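Local coordinates for protein lybatide 2 (Lycium barbarum, PDB 5NGN) that is of unestablished function but belongs to the lybatides, small cysteine-rich plant peptides in which disulfides staple a helical scaffold, at residues D15-T18 with Q19-T23. Sequence-based numbering, arbitrary orientation.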
ATOM      1  N   ASP A  15       3.844  -0.441  -4.837  1.00  5.66           N
ATOM      2  CA  ASP A  15       5.213  -0.833  -4.610  1.00  6.23           C
ATOM      3  C   ASP A  15       6.185   0.228  -5.181  1.00  7.12           C
ATOM      4  O   ASP A  15       5.810   1.064  -5.994  1.00  7.18           O
ATOM      5  CB  ASP A  15       5.491  -2.193  -5.242  1.00  6.76           C
ATOM      6  CG  ASP A  15       4.832  -3.367  -4.555  1.00  7.35           C
ATOM      7  OD1 ASP A  15       4.450  -3.278  -3.361  1.00  7.13           O
ATOM      8  OD2 ASP A  15       4.690  -4.468  -5.223  1.00 10.59           O
ATOM      9  N   GLY A  16       7.450   0.149  -4.770  1.00  8.13           N
ATOM     10  CA  GLY A  16       8.448   0.987  -5.367  1.00  8.38           C
ATOM     11  C   GLY A  16       8.471   2.399  -4.889  1.00  9.26           C
ATOM     12  O   GLY A  16       8.987   3.281  -5.584  1.00 12.06           O
ATOM     13  N   GLN A  17       8.053   2.635  -3.661  1.00  8.47           N
ATOM     14  CA  GLN A  17       8.003   3.966  -3.122  1.00  8.93           C
ATOM     15  C   GLN A  17       8.771   4.041  -1.801  1.00  9.47           C
ATOM     16  O   GLN A  17       8.936   3.055  -1.100  1.00 11.42           O
ATOM     17  CB  GLN A  17       6.562   4.379  -2.858  1.00  9.13           C
ATOM     18  CG  GLN A  17       5.705   4.329  -4.106  1.00  9.06           C
ATOM     19  CD  GLN A  17       4.348   4.918  -3.871  1.00  9.06           C
ATOM     20  OE1 GLN A  17       3.386   4.243  -3.420  1.00 10.30           O
ATOM     21  NE2 GLN A  17       4.263   6.157  -4.121  1.00  9.46           N
ATOM     22  N   THR A  18       9.053   5.270  -1.400  1.00  9.21           N
ATOM     23  CA  THR A  18       9.575   5.488  -0.073  1.00  9.70           C
ATOM     24  C   THR A  18       8.488   5.227   0.957  1.00  8.54           C
ATOM     25  O   THR A  18       7.317   5.066   0.651  1.00  8.32           O
ATOM     26  CB  THR A  18      10.199   6.857   0.069  1.00 11.67           C
ATOM     27  OG1 THR A  18       9.287   7.818  -0.371  1.00 14.33           O
ATOM     28  CG2 THR A  18      11.439   6.900  -0.763  1.00 13.01           C
ATOM     29  N   GLN A  19       8.864   5.145   2.218  1.00  7.80           N
ATOM     30  CA  GLN A  19       7.981   4.582   3.231  1.00  7.60           C
ATOM     31  C   GLN A  19       6.672   5.294   3.422  1.00  6.78           C
ATOM     32  O   GLN A  19       5.606   4.648   3.419  1.00  6.45           O
ATOM     33  CB  GLN A  19       8.710   4.394   4.570  1.00  8.96           C
ATOM     34  CG  GLN A  19       9.760   3.290   4.527  1.00 10.01           C
ATOM     35  CD  GLN A  19      10.191   2.732   5.882  1.00 13.22           C
ATOM     36  OE1 GLN A  19       9.504   2.799   6.850  1.00 11.05           O
ATOM     37  NE2 GLN A  19      11.372   2.075   5.901  1.00 19.79           N
ATOM     38  N   THR A  20       6.687   6.606   3.647  1.00  6.40           N
ATOM     39  CA  THR A  20       5.404   7.258   3.916  1.00  6.53           C
ATOM     40  C   THR A  20       4.453   7.173   2.726  1.00  5.90           C
ATOM     41  O   THR A  20       3.252   6.948   2.884  1.00  5.89           O
ATOM     42  CB  THR A  20       5.508   8.756   4.460  1.00  7.21           C
ATOM     43  OG1 THR A  20       6.165   8.681   5.770  1.00  9.72           O
ATOM     44  CG2 THR A  20       4.211   9.371   4.602  1.00  7.51           C
ATOM     45  N   GLN A  21       5.007   7.363   1.519  1.00  6.17           N
ATOM     46  CA  GLN A  21       4.175   7.248   0.318  1.00  6.33           C
ATOM     47  C   GLN A  21       3.601   5.862   0.136  1.00  5.79           C
ATOM     48  O   GLN A  21       2.416   5.705  -0.227  1.00  5.80           O
ATOM     49  CB  GLN A  21       4.905   7.719  -0.915  1.00  7.80           C
ATOM     50  CG  GLN A  21       5.038   9.243  -0.884  1.00  9.71           C
ATOM     51  CD  GLN A  21       5.702   9.849  -2.077  1.00 13.25           C
ATOM     52  OE1 GLN A  21       5.120   9.834  -3.154  1.00 15.05           O
ATOM     53  NE2 GLN A  21       6.828  10.510  -1.871  1.00 15.89           N
ATOM     54  N   TYR A  22       4.385   4.827   0.373  1.00  5.42           N
ATOM     55  CA  TYR A  22       3.849   3.476   0.371  1.00  5.01           C
ATOM     56  C   TYR A  22       2.692   3.305   1.342  1.00  5.16           C
ATOM     57  O   TYR A  22       1.626   2.782   0.996  1.00  4.94           O
ATOM     58  CB  TYR A  22       4.971   2.459   0.681  1.00  4.83           C
ATOM     59  CG  TYR A  22       4.519   1.011   0.721  1.00  4.57           C
ATOM     60  CD1 TYR A  22       4.221   0.336  -0.440  1.00  5.11           C
ATOM     61  CD2 TYR A  22       4.397   0.321   1.915  1.00  4.67           C
ATOM     62  CE1 TYR A  22       3.881  -0.984  -0.425  1.00  4.90           C
ATOM     63  CE2 TYR A  22       4.072  -1.021   1.952  1.00  4.53           C
ATOM     64  CZ  TYR A  22       3.807  -1.673   0.750  1.00  4.48           C
ATOM     65  OH  TYR A  22       3.452  -3.013   0.774  1.00  5.32           O
ATOM     66  N   THR A  23       2.899   3.737   2.598  1.00  4.81           N
ATOM     67  CA  THR A  23       1.854   3.588   3.598  1.00  4.82           C
ATOM     68  C   THR A  23       0.556   4.359   3.198  1.00  4.88           C
ATOM     69  O   THR A  23      -0.553   3.813   3.310  1.00  4.49           O
ATOM     70  CB  THR A  23       2.400   4.046   4.973  1.00  5.38           C
ATOM     71  OG1 THR A  23       3.620   3.347   5.261  1.00  5.54           O
ATOM     72  CG2 THR A  23       1.365   3.826   6.034  1.00  5.81           C
TER
HETATM   73  O   HOH W   1       7.626   8.794   1.342  1.00 20.30           O
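Gln-17 and Gln-21 meet across the start of the helix with their side chains at about a right angle and their amide planes 76° apart. The methylene CB of Gln-21 packs against the amide end of Gln-17, whose CD lies 4.1 Å from it, while CB of Gln-17 comes within 3.9 Å of the backbone N of Tyr-22. A long side chain suits this partly exposed site, since its CB can sit beside the backbone of Tyr-22 while its amide end extends to CB of Gln-21. Cut back to an alanine here, the chain would lose its amide end, and CB of Gln-21 is likely to be left without that neighbour, its side chain freer to turn.

Two residues before Gln-17, the carboxylate of Asp-15 and the ring of Tyr-22 run alongside each other, their planes 23° apart, with OD1 at the ring edge 3.8 Å from CE1. The tyrosine reaches there because its CG is anti to the backbone N (chi1 179°). Both polar ends are bound to the N-terminal segment: OD1 accepts from Ser-2 N, and the tyrosine OH bonds to Glu-5 and Cys-3. After Asp-15 the chain turns at Gly-16, whose positive phi suits a residue without CB.

Thr-18 holds the N-cap position. Its carbonyl O accepts the first-turn helix bond from Tyr-22 N at 3.0 Å, but its hydroxyl makes no direct cap; instead, a water 2.6 Å from OG1 accepts from Gln-21 N. The result is a helix N-terminus with threonine at N-cap, its hydroxyl linked to the first turn through a bridging water, where loop 15-18 enters helix 19-30 of the cystine-stapled scaffold.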